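Local coordinates for periplasmic sugar-binding domain protein (Pseudomonas fluorescens Pf-5, PDB 3H75) that probably binds a sugar in the periplasm, as a two-domain protein of the bacterial solute-binding protein 2 family, at residues K62-N70 with S85-L96. Residues are numbered along the deposited sequence; the frame is centred on the assembly and turned at random.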
ATOM      1  N   LYS A  62     -18.772  21.564  -5.987  1.00 28.98           N
ATOM      2  CA  LYS A  62     -17.839  20.825  -5.147  1.00 24.73           C
ATOM      3  C   LYS A  62     -18.378  19.415  -4.927  1.00 22.29           C
ATOM      4  O   LYS A  62     -19.591  19.195  -4.920  1.00 20.71           O
ATOM      5  CB  LYS A  62     -17.673  21.519  -3.793  1.00 24.95           C
ATOM      6  CG  LYS A  62     -17.131  22.934  -3.857  1.00 26.12           C
ATOM      7  CD  LYS A  62     -17.056  23.542  -2.464  1.00 28.04           C
ATOM      8  CE  LYS A  62     -16.562  24.976  -2.506  1.00 29.82           C
ATOM      9  NZ  LYS A  62     -17.480  25.859  -3.275  1.00 30.13           N
ATOM     10  N   PRO A  63     -17.482  18.435  -4.749  1.00 17.85           N
ATOM     11  CA  PRO A  63     -17.926  17.058  -4.527  1.00 16.92           C
ATOM     12  C   PRO A  63     -18.437  16.908  -3.100  1.00 15.64           C
ATOM     13  O   PRO A  63     -18.168  17.758  -2.247  1.00 15.07           O
ATOM     14  CB  PRO A  63     -16.654  16.252  -4.767  1.00 15.96           C
ATOM     15  CG  PRO A  63     -15.597  17.167  -4.214  1.00 16.38           C
ATOM     16  CD  PRO A  63     -16.010  18.520  -4.765  1.00 19.02           C
ATOM     17  N   ASP A  64     -19.180  15.842  -2.834  1.00 13.99           N
ATOM     18  CA  ASP A  64     -19.677  15.618  -1.483  1.00 14.50           C
ATOM     19  C   ASP A  64     -18.500  15.250  -0.588  1.00 14.23           C
ATOM     20  O   ASP A  64     -18.419  15.689   0.560  1.00 13.73           O
ATOM     21  CB  ASP A  64     -20.707  14.485  -1.460  1.00 16.75           C
ATOM     22  CG  ASP A  64     -21.975  14.832  -2.213  1.00 19.57           C
ATOM     23  OD1 ASP A  64     -22.500  15.943  -2.002  1.00 21.42           O
ATOM     24  OD2 ASP A  64     -22.452  13.994  -3.007  1.00 20.58           O
ATOM     25  N   TYR A  65     -17.588  14.448  -1.133  1.00 12.34           N
ATOM     26  CA  TYR A  65     -16.409  13.987  -0.405  1.00 12.60           C
ATOM     27  C   TYR A  65     -15.113  14.232  -1.168  1.00 10.86           C
ATOM     28  O   TYR A  65     -15.077  14.164  -2.402  1.00 10.94           O
ATOM     29  CB  TYR A  65     -16.507  12.480  -0.140  1.00 13.95           C
ATOM     30  CG  TYR A  65     -17.705  12.057   0.670  1.00 13.43           C
ATOM     31  CD1 TYR A  65     -17.642  11.996   2.061  1.00 13.83           C
ATOM     32  CD2 TYR A  65     -18.910  11.734   0.046  1.00 14.85           C
ATOM     33  CE1 TYR A  65     -18.754  11.624   2.815  1.00 15.29           C
ATOM     34  CE2 TYR A  65     -20.028  11.364   0.791  1.00 15.17           C
ATOM     35  CZ  TYR A  65     -19.941  11.313   2.173  1.00 15.84           C
ATOM     36  OH  TYR A  65     -21.049  10.968   2.911  1.00 16.29           O
ATOM     37  N   LEU A  66     -14.052  14.496  -0.412  1.00 10.54           N
ATOM     38  CA  LEU A  66     -12.715  14.699  -0.952  1.00 10.50           C
ATOM     39  C   LEU A  66     -11.869  13.657  -0.221  1.00 10.94           C
ATOM     40  O   LEU A  66     -11.766  13.684   1.007  1.00 10.60           O
ATOM     41  CB  LEU A  66     -12.202  16.109  -0.626  1.00 11.59           C
ATOM     42  CG  LEU A  66     -11.134  16.803  -1.488  1.00 17.41           C
ATOM     43  CD1 LEU A  66     -10.097  17.443  -0.573  1.00 14.33           C
ATOM     44  CD2 LEU A  66     -10.482  15.834  -2.463  1.00 13.46           C
HETATM   45  N   MSE A  67     -11.299  12.719  -0.969  1.00  9.49           N
HETATM   46  CA  MSE A  67     -10.468  11.675  -0.388  1.00  9.65           C
HETATM   47  C   MSE A  67      -9.008  11.936  -0.728  1.00  8.83           C
HETATM   48  O   MSE A  67      -8.683  12.292  -1.855  1.00  7.11           O
HETATM   49  CB  MSE A  67     -10.882  10.312  -0.929  1.00 10.30           C
HETATM   50  CG  MSE A  67     -10.260   9.146  -0.189  1.00 11.39           C
HETATM   51 SE   MSE A  67     -10.812   7.479  -1.006  1.00 24.04          SE
HETATM   52  CE  MSE A  67     -12.697   7.743  -1.111  1.00 13.87           C
ATOM     53  N   LEU A  68      -8.126  11.771   0.246  1.00  8.84           N
ATOM     54  CA  LEU A  68      -6.711  12.011   0.011  1.00  8.38           C
ATOM     55  C   LEU A  68      -5.858  11.122   0.895  1.00  9.15           C
ATOM     56  O   LEU A  68      -6.307  10.655   1.944  1.00  7.61           O
ATOM     57  CB  LEU A  68      -6.360  13.476   0.298  1.00 12.71           C
ATOM     58  CG  LEU A  68      -6.672  13.968   1.719  1.00 12.56           C
ATOM     59  CD1 LEU A  68      -5.624  14.984   2.164  1.00 16.80           C
ATOM     60  CD2 LEU A  68      -8.073  14.566   1.757  1.00 13.93           C
ATOM     61  N   VAL A  69      -4.623  10.895   0.463  1.00  9.79           N
ATOM     62  CA  VAL A  69      -3.686  10.078   1.215  1.00 10.37           C
ATOM     63  C   VAL A  69      -3.005  10.975   2.236  1.00 12.76           C
ATOM     64  O   VAL A  69      -2.692  12.130   1.950  1.00 12.89           O
ATOM     65  CB  VAL A  69      -2.627   9.462   0.285  1.00 11.39           C
ATOM     66  CG1 VAL A  69      -1.624   8.666   1.094  1.00 15.54           C
ATOM     67  CG2 VAL A  69      -3.307   8.567  -0.752  1.00 10.79           C
ATOM     68  N   ASN A  70      -2.775  10.450   3.433  1.00 12.84           N
ATOM     69  CA  ASN A  70      -2.147  11.251   4.468  1.00 16.36           C
ATOM     70  C   ASN A  70      -0.641  11.388   4.269  1.00 20.18           C
ATOM     71  O   ASN A  70       0.034  10.461   3.804  1.00 18.61           O
ATOM     72  CB  ASN A  70      -2.437  10.652   5.846  1.00 15.75           C
ATOM     73  CG  ASN A  70      -2.357  11.681   6.954  1.00 16.71           C
ATOM     74  OD1 ASN A  70      -2.145  12.868   6.699  1.00 14.26           O
ATOM     75  ND2 ASN A  70      -2.534  11.237   8.193  1.00 16.06           N
ATOM     76  N   SER A  85     -15.685  24.686   3.618  1.00 26.49           N
ATOM     77  CA  SER A  85     -15.946  24.333   2.227  1.00 24.36           C
ATOM     78  C   SER A  85     -17.220  23.515   2.061  1.00 23.21           C
ATOM     79  O   SER A  85     -17.779  23.443   0.970  1.00 23.00           O
ATOM     80  CB  SER A  85     -14.771  23.539   1.655  1.00 24.31           C
ATOM     81  OG  SER A  85     -14.704  22.253   2.247  1.00 24.21           O
ATOM     82  N   GLY A  86     -17.668  22.889   3.144  1.00 23.04           N
ATOM     83  CA  GLY A  86     -18.867  22.076   3.078  1.00 22.62           C
ATOM     84  C   GLY A  86     -18.575  20.687   2.543  1.00 21.91           C
ATOM     85  O   GLY A  86     -19.467  19.843   2.457  1.00 22.49           O
ATOM     86  N   ILE A  87     -17.319  20.448   2.177  1.00 20.02           N
ATOM     87  CA  ILE A  87     -16.913  19.150   1.655  1.00 18.45           C
ATOM     88  C   ILE A  87     -16.437  18.264   2.796  1.00 16.17           C
ATOM     89  O   ILE A  87     -15.684  18.707   3.664  1.00 15.83           O
ATOM     90  CB  ILE A  87     -15.757  19.283   0.646  1.00 17.21           C
ATOM     91  CG1 ILE A  87     -16.175  20.202  -0.503  1.00 18.33           C
ATOM     92  CG2 ILE A  87     -15.371  17.904   0.106  1.00 17.06           C
ATOM     93  CD1 ILE A  87     -15.073  20.453  -1.517  1.00 18.70           C
ATOM     94  N   LYS A  88     -16.895  17.018   2.796  1.00 15.37           N
ATOM     95  CA  LYS A  88     -16.502  16.060   3.820  1.00 14.75           C
ATOM     96  C   LYS A  88     -15.172  15.456   3.385  1.00 14.50           C
ATOM     97  O   LYS A  88     -14.994  15.117   2.215  1.00 13.66           O
ATOM     98  CB  LYS A  88     -17.565  14.966   3.958  1.00 15.79           C
ATOM     99  CG  LYS A  88     -18.896  15.454   4.528  1.00 19.40           C
ATOM    100  CD  LYS A  88     -19.921  14.331   4.568  1.00 22.07           C
ATOM    101  CE  LYS A  88     -21.223  14.782   5.212  1.00 24.49           C
ATOM    102  NZ  LYS A  88     -22.187  13.652   5.323  1.00 28.42           N
ATOM    103  N   LEU A  89     -14.235  15.334   4.318  1.00 12.57           N
ATOM    104  CA  LEU A  89     -12.924  14.784   3.998  1.00 13.78           C
ATOM    105  C   LEU A  89     -12.726  13.371   4.507  1.00 12.71           C
ATOM    106  O   LEU A  89     -13.235  13.002   5.567  1.00 12.47           O
ATOM    107  CB  LEU A  89     -11.818  15.653   4.593  1.00 15.51           C
ATOM    108  CG  LEU A  89     -11.751  17.131   4.216  1.00 20.48           C
ATOM    109  CD1 LEU A  89     -10.557  17.762   4.915  1.00 22.06           C
ATOM    110  CD2 LEU A  89     -11.632  17.279   2.717  1.00 19.53           C
ATOM    111  N   PHE A  90     -11.968  12.590   3.749  1.00 10.58           N
ATOM    112  CA  PHE A  90     -11.660  11.225   4.138  1.00 11.31           C
ATOM    113  C   PHE A  90     -10.173  11.012   3.883  1.00  9.99           C
ATOM    114  O   PHE A  90      -9.709  11.094   2.744  1.00  9.57           O
ATOM    115  CB  PHE A  90     -12.486  10.228   3.333  1.00 12.09           C
ATOM    116  CG  PHE A  90     -12.638   8.899   4.010  1.00 13.04           C
ATOM    117  CD1 PHE A  90     -13.259   8.814   5.250  1.00 12.13           C
ATOM    118  CD2 PHE A  90     -12.143   7.741   3.422  1.00 13.69           C
ATOM    119  CE1 PHE A  90     -13.386   7.588   5.907  1.00 14.76           C
ATOM    120  CE2 PHE A  90     -12.262   6.513   4.066  1.00 15.77           C
ATOM    121  CZ  PHE A  90     -12.885   6.436   5.315  1.00 14.44           C
ATOM    122  N   ILE A  91      -9.437  10.756   4.960  1.00  9.50           N
ATOM    123  CA  ILE A  91      -7.989  10.548   4.918  1.00 11.13           C
ATOM    124  C   ILE A  91      -7.681   9.056   4.892  1.00 11.84           C
ATOM    125  O   ILE A  91      -8.131   8.310   5.760  1.00 11.76           O
ATOM    126  CB  ILE A  91      -7.325  11.164   6.168  1.00 15.16           C
ATOM    127  CG1 ILE A  91      -7.748  12.626   6.315  1.00 18.13           C
ATOM    128  CG2 ILE A  91      -5.814  11.030   6.079  1.00 16.36           C
ATOM    129  CD1 ILE A  91      -7.382  13.495   5.139  1.00 20.13           C
ATOM    130  N   VAL A  92      -6.900   8.615   3.911  1.00 10.91           N
ATOM    131  CA  VAL A  92      -6.609   7.194   3.813  1.00 13.21           C
ATOM    132  C   VAL A  92      -5.152   6.774   3.840  1.00 15.12           C
ATOM    133  O   VAL A  92      -4.238   7.597   3.721  1.00 14.25           O
ATOM    134  CB  VAL A  92      -7.244   6.590   2.539  1.00 12.93           C
ATOM    135  CG1 VAL A  92      -8.749   6.776   2.575  1.00 14.13           C
ATOM    136  CG2 VAL A  92      -6.648   7.246   1.294  1.00 13.44           C
ATOM    137  N   ASN A  93      -4.979   5.463   4.017  1.00 15.97           N
ATOM    138  CA  ASN A  93      -3.691   4.769   4.044  1.00 18.62           C
ATOM    139  C   ASN A  93      -2.833   4.886   5.306  1.00 19.16           C
ATOM    140  O   ASN A  93      -2.175   3.922   5.689  1.00 21.73           O
ATOM    141  CB  ASN A  93      -2.883   5.146   2.801  1.00 16.90           C
ATOM    142  CG  ASN A  93      -3.479   4.561   1.526  1.00 20.31           C
ATOM    143  OD1 ASN A  93      -4.591   4.024   1.534  1.00 18.14           O
ATOM    144  ND2 ASN A  93      -2.746   4.667   0.425  1.00 20.59           N
ATOM    145  N   SER A  94      -2.825   6.047   5.950  1.00 18.40           N
ATOM    146  CA  SER A  94      -2.056   6.211   7.180  1.00 21.09           C
ATOM    147  C   SER A  94      -2.856   7.046   8.172  1.00 21.69           C
ATOM    148  O   SER A  94      -3.654   7.888   7.775  1.00 21.80           O
ATOM    149  CB  SER A  94      -0.686   6.861   6.907  1.00 21.40           C
ATOM    150  OG  SER A  94      -0.800   8.238   6.655  1.00 23.95           O
ATOM    151  N   PRO A  95      -2.632   6.823   9.477  1.00 23.32           N
ATOM    152  CA  PRO A  95      -3.284   7.488  10.611  1.00 24.37           C
ATOM    153  C   PRO A  95      -3.169   9.005  10.693  1.00 24.94           C
ATOM    154  O   PRO A  95      -2.173   9.595  10.280  1.00 24.27           O
ATOM    155  CB  PRO A  95      -2.633   6.821  11.822  1.00 24.98           C
ATOM    156  CG  PRO A  95      -2.207   5.488  11.307  1.00 25.72           C
ATOM    157  CD  PRO A  95      -1.657   5.828   9.957  1.00 24.13           C
ATOM    158  N   LEU A  96      -4.211   9.626  11.237  1.00 25.17           N
ATOM    159  CA  LEU A  96      -4.230  11.071  11.438  1.00 25.29           C
ATOM    160  C   LEU A  96      -3.355  11.290  12.662  1.00 25.06           C
ATOM    161  O   LEU A  96      -3.402  10.498  13.599  1.00 23.80           O
ATOM    162  CB  LEU A  96      -5.657  11.555  11.728  1.00 25.69           C
ATOM    163  CG  LEU A  96      -6.630  11.671  10.550  1.00 26.32           C
ATOM    164  CD1 LEU A  96      -8.058  11.820  11.062  1.00 28.15           C
ATOM    165  CD2 LEU A  96      -6.236  12.861   9.695  1.00 26.58           C
TER
HETATM  166  O   HOH W   1     -20.253  17.446   1.594  1.00 25.42           O
HETATM  167  O   HOH W   2     -22.775  13.086   2.342  1.00 26.58           O
HETATM  168  O   HOH W   3      -0.877   7.831   4.071  1.00 22.10           O
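The Tyr-65 ring lies beside the aliphatic chain of Lys-88, which meets it obliquely, CE1 standing 3.4 Å from CD of the lysine. The Phe-90 ring takes CG of the selenomethionine Met-67 at its edge, near the ring plane. Both rings belong to a beta-alpha-beta unit: strand 65-69, helix 74-82, strand 88-93. The two strands are parallel neighbours inside the sheet of one of the two alpha/beta domains. Tyr-65, Met-67, Phe-90 and Val-92 project to the face covered by helices 17-33 and 265-277. Extended beyond CG, the Lys-88 chain runs alongside the ring and brings NZ near the hydroxyl. There water 2 donates to Tyr-65 OH (2.8 Å) and accepts from Lys-88 NZ. Asp-276 OD2 hydrogen-bonds the same hydroxyl and forms a salt bridge with Lys-88 NZ. A leucine in place of Tyr-65 removes ring and hydroxyl, and would probably leave Asp-276 and water 2 without one of their partners and the Lys-88 chain freer to turn.

Leu-66, Leu-68, Leu-89 and Ile-91 fill the other face, toward helix 74-82. Leu-89 CD2 touches Leu-66 CB at 3.6 Å. Leu-68 and Ile-91 lie side by side; chi2 of -59° bends the isoleucine's CD1 to 3.5 Å from Leu-68 CG. Six backbone hydrogen bonds zip the strands from Asp-64 to Asn-70. Just before strand 88-93, Ser-85 OG accepts from Ile-87 N in an ST turn and is also hydrogen-bonded to Ser-82 O at the end of helix 74-82. At the far end, water 3 donates to Asn-70 O at 2.8 Å and lies 2.6 Å from Ser-94 OG.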